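Local coordinates for HpcH/HpaI aldolase/citrate lyase family protein (Burkholderia cenocepacia, PDB 4MF4) that belongs to the HpcH/HpaI aldolase/citrate lyase family and folds as a TIM barrel, a closed parallel sheet wrapped by helices, at residues P81-V93 against T103-H117. Residues are numbered along the deposited sequence; the frame is centred on the assembly and turned at random.
With EDO (1,2-ethanediol), chain G.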
loop_
_atom_site.group_PDB
_atom_site.type_symbol
_atom_site.label_atom_id
_atom_site.label_comp_id
_atom_site.label_asym_id
_atom_site.label_seq_id
_atom_site.Cartn_x
_atom_site.Cartn_y
_atom_site.Cartn_z
ATOM N N PRO A 81 19.171 -13.741 3.790
ATOM C CA PRO A 81 18.805 -12.847 2.690
ATOM C C PRO A 81 20.004 -12.147 2.018
ATOM O O PRO A 81 21.024 -11.763 2.669
ATOM C CB PRO A 81 17.896 -11.786 3.352
ATOM C CG PRO A 81 18.022 -11.989 4.804
ATOM C CD PRO A 81 18.924 -13.142 5.108
ATOM N N VAL A 82 19.877 -12.002 0.711
ATOM C CA VAL A 82 20.801 -11.221 -0.099
ATOM C C VAL A 82 19.933 -10.182 -0.821
ATOM O O VAL A 82 18.802 -10.511 -1.273
ATOM C CB VAL A 82 21.477 -12.162 -1.126
ATOM C CG1 VAL A 82 22.337 -11.385 -2.106
ATOM C CG2 VAL A 82 22.311 -13.244 -0.411
ATOM N N VAL A 83 20.421 -8.946 -0.925
ATOM C CA VAL A 83 19.717 -7.919 -1.711
ATOM C C VAL A 83 20.527 -7.533 -2.929
ATOM O O VAL A 83 21.707 -7.158 -2.799
ATOM C CB VAL A 83 19.360 -6.659 -0.849
ATOM C CG1 VAL A 83 18.819 -5.529 -1.716
ATOM C CG2 VAL A 83 18.334 -7.007 0.207
ATOM N N ARG A 84 19.953 -7.651 -4.132
ATOM C CA ARG A 84 20.633 -7.049 -5.306
ATOM C C ARG A 84 20.135 -5.623 -5.527
ATOM O O ARG A 84 18.959 -5.445 -5.889
ATOM C CB ARG A 84 20.449 -7.839 -6.592
ATOM C CG ARG A 84 21.042 -7.075 -7.796
ATOM C CD ARG A 84 21.322 -7.963 -8.977
ATOM N NE ARG A 84 20.094 -8.326 -9.667
ATOM C CZ ARG A 84 20.024 -9.012 -10.808
ATOM N NH1 ARG A 84 21.121 -9.493 -11.420
ATOM N NH2 ARG A 84 18.838 -9.261 -11.329
ATOM N N VAL A 85 21.019 -4.624 -5.324
ATOM C CA VAL A 85 20.621 -3.230 -5.462
ATOM C C VAL A 85 20.490 -2.876 -6.944
ATOM O O VAL A 85 21.022 -3.591 -7.805
ATOM C CB VAL A 85 21.549 -2.236 -4.718
ATOM C CG1 VAL A 85 21.553 -2.538 -3.231
ATOM C CG2 VAL A 85 22.962 -2.216 -5.296
ATOM N N PRO A 86 19.728 -1.810 -7.254
ATOM C CA PRO A 86 19.515 -1.439 -8.648
ATOM C C PRO A 86 20.772 -0.913 -9.344
ATOM O O PRO A 86 20.931 -1.135 -10.535
ATOM C CB PRO A 86 18.454 -0.315 -8.573
ATOM C CG PRO A 86 17.887 -0.399 -7.198
ATOM C CD PRO A 86 19.042 -0.884 -6.349
ATOM N N ALA A 87 21.634 -0.218 -8.589
ATOM C CA ALA A 87 22.790 0.511 -9.140
ATOM C C ALA A 87 23.714 0.879 -7.971
ATOM O O ALA A 87 23.342 0.773 -6.817
ATOM C CB ALA A 87 22.339 1.783 -9.847
ATOM N N ARG A 88 24.914 1.321 -8.296
ATOM C CA ARG A 88 25.894 1.623 -7.275
ATOM C C ARG A 88 25.808 3.105 -6.881
ATOM O O ARG A 88 26.753 3.845 -7.099
ATOM C CB ARG A 88 27.267 1.274 -7.827
ATOM C CG ARG A 88 28.267 0.907 -6.783
ATOM C CD ARG A 88 29.548 0.489 -7.449
ATOM N NE ARG A 88 30.158 1.602 -8.134
ATOM C CZ ARG A 88 30.216 1.761 -9.441
ATOM N NH1 ARG A 88 29.769 0.830 -10.278
ATOM N NH2 ARG A 88 30.818 2.842 -9.900
ATOM N N GLU A 89 24.653 3.534 -6.364
ATOM C CA GLU A 89 24.423 4.899 -5.928
ATOM C C GLU A 89 24.422 4.896 -4.407
ATOM O O GLU A 89 23.744 4.081 -3.802
ATOM C CB GLU A 89 23.062 5.424 -6.400
ATOM C CG GLU A 89 22.788 5.406 -7.920
ATOM C CD GLU A 89 23.661 6.352 -8.726
ATOM O OE1 GLU A 89 24.305 7.267 -8.157
ATOM O OE2 GLU A 89 23.717 6.167 -9.962
ATOM N N PRO A 90 25.156 5.821 -3.785
ATOM C CA PRO A 90 25.190 5.865 -2.329
ATOM C C PRO A 90 23.795 5.751 -1.651
ATOM O O PRO A 90 23.604 4.962 -0.704
ATOM C CB PRO A 90 25.842 7.227 -2.025
ATOM C CG PRO A 90 26.660 7.571 -3.234
ATOM C CD PRO A 90 26.036 6.839 -4.412
ATOM N N TRP A 91 22.813 6.515 -2.137
ATOM C CA TRP A 91 21.504 6.535 -1.464
ATOM C C TRP A 91 20.761 5.199 -1.506
ATOM O O TRP A 91 20.104 4.814 -0.534
ATOM C CB TRP A 91 20.633 7.694 -1.983
ATOM C CG TRP A 91 19.848 7.450 -3.241
ATOM C CD1 TRP A 91 20.272 7.674 -4.522
ATOM C CD2 TRP A 91 18.462 7.061 -3.355
ATOM N NE1 TRP A 91 19.255 7.391 -5.434
ATOM C CE2 TRP A 91 18.143 7.003 -4.744
ATOM C CE3 TRP A 91 17.472 6.740 -2.440
ATOM C CZ2 TRP A 91 16.867 6.703 -5.204
ATOM C CZ3 TRP A 91 16.211 6.411 -2.900
ATOM C CH2 TRP A 91 15.923 6.383 -4.268
ATOM N N LEU A 92 20.872 4.473 -2.617
ATOM C CA LEU A 92 20.282 3.126 -2.743
ATOM C C LEU A 92 20.954 2.083 -1.830
ATOM O O LEU A 92 20.300 1.234 -1.239
ATOM C CB LEU A 92 20.396 2.676 -4.198
ATOM C CG LEU A 92 19.510 3.456 -5.159
ATOM C CD1 LEU A 92 19.871 3.220 -6.619
ATOM C CD2 LEU A 92 18.029 3.115 -4.897
ATOM N N VAL A 93 22.263 2.162 -1.710
ATOM C CA VAL A 93 23.034 1.245 -0.855
ATOM C C VAL A 93 22.723 1.490 0.615
ATOM O O VAL A 93 22.568 0.555 1.359
ATOM C CB VAL A 93 24.545 1.372 -1.122
ATOM C CG1 VAL A 93 25.419 0.654 -0.089
ATOM C CG2 VAL A 93 24.861 0.874 -2.520
ATOM N N THR A 103 24.087 -8.725 3.249
ATOM C CA THR A 103 24.789 -9.207 2.070
ATOM C C THR A 103 24.169 -8.504 0.855
ATOM O O THR A 103 22.950 -8.564 0.628
ATOM C CB THR A 103 24.714 -10.738 1.923
ATOM O OG1 THR A 103 25.212 -11.394 3.105
ATOM C CG2 THR A 103 25.487 -11.187 0.709
ATOM N N LEU A 104 25.002 -7.808 0.102
ATOM C CA LEU A 104 24.555 -7.020 -1.033
ATOM C C LEU A 104 25.199 -7.514 -2.307
ATOM O O LEU A 104 26.413 -7.862 -2.309
ATOM C CB LEU A 104 24.965 -5.582 -0.835
ATOM C CG LEU A 104 24.273 -4.775 0.231
ATOM C CD1 LEU A 104 24.643 -3.303 0.050
ATOM C CD2 LEU A 104 22.782 -5.004 0.199
ATOM N N MET A 105 24.405 -7.574 -3.373
ATOM C CA MET A 105 24.914 -7.872 -4.692
ATOM C C MET A 105 24.871 -6.591 -5.541
ATOM O O MET A 105 23.834 -5.931 -5.634
ATOM C CB MET A 105 24.102 -8.972 -5.383
ATOM C CG MET A 105 24.725 -9.383 -6.719
ATOM S SD MET A 105 23.830 -10.675 -7.579
ATOM C CE MET A 105 23.632 -11.903 -6.309
ATOM N N PHE A 106 26.001 -6.255 -6.169
ATOM C CA PHE A 106 26.099 -5.093 -7.075
ATOM C C PHE A 106 26.147 -5.551 -8.548
ATOM O O PHE A 106 27.009 -6.377 -8.944
ATOM C CB PHE A 106 27.367 -4.309 -6.741
ATOM C CG PHE A 106 27.312 -3.623 -5.437
ATOM C CD1 PHE A 106 27.588 -4.308 -4.264
ATOM C CD2 PHE A 106 26.932 -2.289 -5.371
ATOM C CE1 PHE A 106 27.552 -3.655 -3.041
ATOM C CE2 PHE A 106 26.875 -1.641 -4.163
ATOM C CZ PHE A 106 27.184 -2.337 -2.985
ATOM N N PRO A 107 25.227 -5.039 -9.365
ATOM C CA PRO A 107 25.188 -5.381 -10.770
ATOM C C PRO A 107 26.303 -4.685 -11.522
ATOM O O PRO A 107 26.885 -3.736 -11.029
ATOM C CB PRO A 107 23.838 -4.835 -11.242
ATOM C CG PRO A 107 23.425 -3.821 -10.279
ATOM C CD PRO A 107 24.166 -4.088 -8.975
ATOM N N CYS A 108 26.562 -5.114 -12.738
ATOM C CA CYS A 108 27.398 -4.289 -13.612
ATOM C C CYS A 108 28.733 -3.838 -12.995
ATOM O O CYS A 108 29.038 -2.643 -13.030
ATOM C CB CYS A 108 26.659 -2.969 -13.961
ATOM S SG CYS A 108 24.971 -3.034 -14.606
ATOM N N ILE A 109 29.533 -4.741 -12.447
ATOM C CA ILE A 109 30.838 -4.320 -11.906
ATOM C C ILE A 109 31.871 -4.668 -12.987
ATOM O O ILE A 109 32.039 -5.845 -13.308
ATOM C CB ILE A 109 31.183 -5.043 -10.586
ATOM C CG1 ILE A 109 30.231 -4.629 -9.452
ATOM C CG2 ILE A 109 32.635 -4.815 -10.195
ATOM C CD1 ILE A 109 30.356 -3.204 -8.972
ATOM N N GLU A 110 32.560 -3.665 -13.524
ATOM C CA GLU A 110 33.444 -3.887 -14.665
ATOM C C GLU A 110 34.915 -3.629 -14.443
ATOM O O GLU A 110 35.738 -4.075 -15.242
ATOM C CB GLU A 110 32.982 -3.002 -15.795
ATOM C CG GLU A 110 31.527 -3.231 -16.116
ATOM C CD GLU A 110 31.156 -2.596 -17.433
ATOM O OE1 GLU A 110 30.951 -3.323 -18.415
ATOM O OE2 GLU A 110 31.127 -1.348 -17.476
ATOM N N THR A 111 35.255 -2.882 -13.392
ATOM C CA THR A 111 36.644 -2.569 -13.090
ATOM C C THR A 111 36.944 -2.745 -11.609
ATOM O O THR A 111 36.052 -2.764 -10.794
ATOM C CB THR A 111 36.950 -1.107 -13.449
ATOM O OG1 THR A 111 36.149 -0.254 -12.632
ATOM C CG2 THR A 111 36.614 -0.818 -14.943
ATOM N N PRO A 112 38.227 -2.850 -11.253
ATOM C CA PRO A 112 38.488 -2.967 -9.859
ATOM C C PRO A 112 38.109 -1.666 -9.141
ATOM O O PRO A 112 37.728 -1.741 -8.008
ATOM C CB PRO A 112 39.997 -3.267 -9.789
ATOM C CG PRO A 112 40.547 -2.944 -11.121
ATOM C CD PRO A 112 39.413 -3.122 -12.079
ATOM N N ASP A 113 38.174 -0.509 -9.804
ATOM C CA ASP A 113 37.638 0.753 -9.194
ATOM C C ASP A 113 36.160 0.678 -8.874
ATOM O O ASP A 113 35.779 1.091 -7.825
ATOM C CB ASP A 113 37.919 2.003 -10.039
ATOM C CG ASP A 113 39.355 2.445 -9.930
ATOM O OD1 ASP A 113 40.102 1.802 -9.163
ATOM O OD2 ASP A 113 39.757 3.427 -10.598
ATOM N N ASP A 114 35.345 0.130 -9.758
ATOM C CA ASP A 114 33.941 -0.090 -9.459
ATOM C C ASP A 114 33.758 -0.958 -8.201
ATOM O O ASP A 114 32.924 -0.686 -7.379
ATOM C CB ASP A 114 33.240 -0.858 -10.617
ATOM C CG ASP A 114 33.094 -0.043 -11.911
ATOM O OD1 ASP A 114 33.325 1.176 -11.920
ATOM O OD2 ASP A 114 32.780 -0.663 -12.931
ATOM N N ALA A 115 34.494 -2.063 -8.131
ATOM C CA ALA A 115 34.403 -3.019 -7.018
ATOM C C ALA A 115 34.817 -2.359 -5.701
ATOM O O ALA A 115 34.109 -2.468 -4.691
ATOM C CB ALA A 115 35.294 -4.235 -7.301
ATOM N N ALA A 116 35.954 -1.661 -5.723
ATOM C CA ALA A 116 36.417 -0.896 -4.548
ATOM C C ALA A 116 35.384 0.159 -4.094
ATOM O O ALA A 116 35.165 0.328 -2.916
ATOM C CB ALA A 116 37.747 -0.208 -4.854
ATOM N N HIS A 117 34.775 0.865 -5.027
ATOM C CA HIS A 117 33.738 1.877 -4.690
ATOM C C HIS A 117 32.524 1.197 -4.022
ATOM O O HIS A 117 32.039 1.634 -3.008
ATOM C CB HIS A 117 33.342 2.674 -5.932
ATOM C CG HIS A 117 32.322 3.737 -5.653
ATOM N ND1 HIS A 117 31.071 3.744 -6.222
ATOM C CD2 HIS A 117 32.351 4.793 -4.810
ATOM C CE1 HIS A 117 30.387 4.789 -5.786
ATOM N NE2 HIS A 117 31.137 5.432 -4.913
HETATM C C1 EDO G . 20.000 -12.918 -12.298
HETATM O O1 EDO G . 21.204 -12.987 -13.088
HETATM C C2 EDO G . 18.759 -12.584 -13.118
HETATM O O2 EDO G . 18.755 -11.177 -13.425
HETATM O O HOH W 1 22.931 -12.318 4.481
HETATM O O HOH W 2 20.993 -9.143 2.851
#
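Arg88 reaches across to the first turns of helix 112-121, where its NE donates to His117 ND1 at 3.0 Å. That bond is nearly straight (169°) and lies in both planes, although guanidinium and imidazole stand almost perpendicular, 87° apart. The side chain bends at chi3, and a chi4 of -108° turns the guanidinium so that one face lies over Asp114 CA and O. The Asp114 carboxylate stacks nearly parallel to it, and OD1, 3.6 Å from NH2, offers a long, purely electrostatic salt bridge; OD2 instead accepts from Glu110 N and, weakly, from Thr111 N, while Asp114 N donates to Thr111 OG1, completing the capping box that starts the helix. Behind this charged end, Arg88 CG lies 3.7 Å from Phe106 CD2, and Val93 CG2 meets CE2 of the same ring at 3.6 Å. Leu104 CD2 packs on Val83 CB, whereas Arg84 and Met105 share the other sheet face, CD against SD at 3.9 Å. Arg84 NH2 holds 1,2-ethanediol O2, and its NE pairs with Asp54. Backbone hydrogen bonds such as Met105 N to Val83 O (2.8 Å) join parallel barrel strands 80-84 and 103-106, linked by helix 90-98 in a beta-alpha-beta unit, with strands 50-54 and 160-165 flanking the pair.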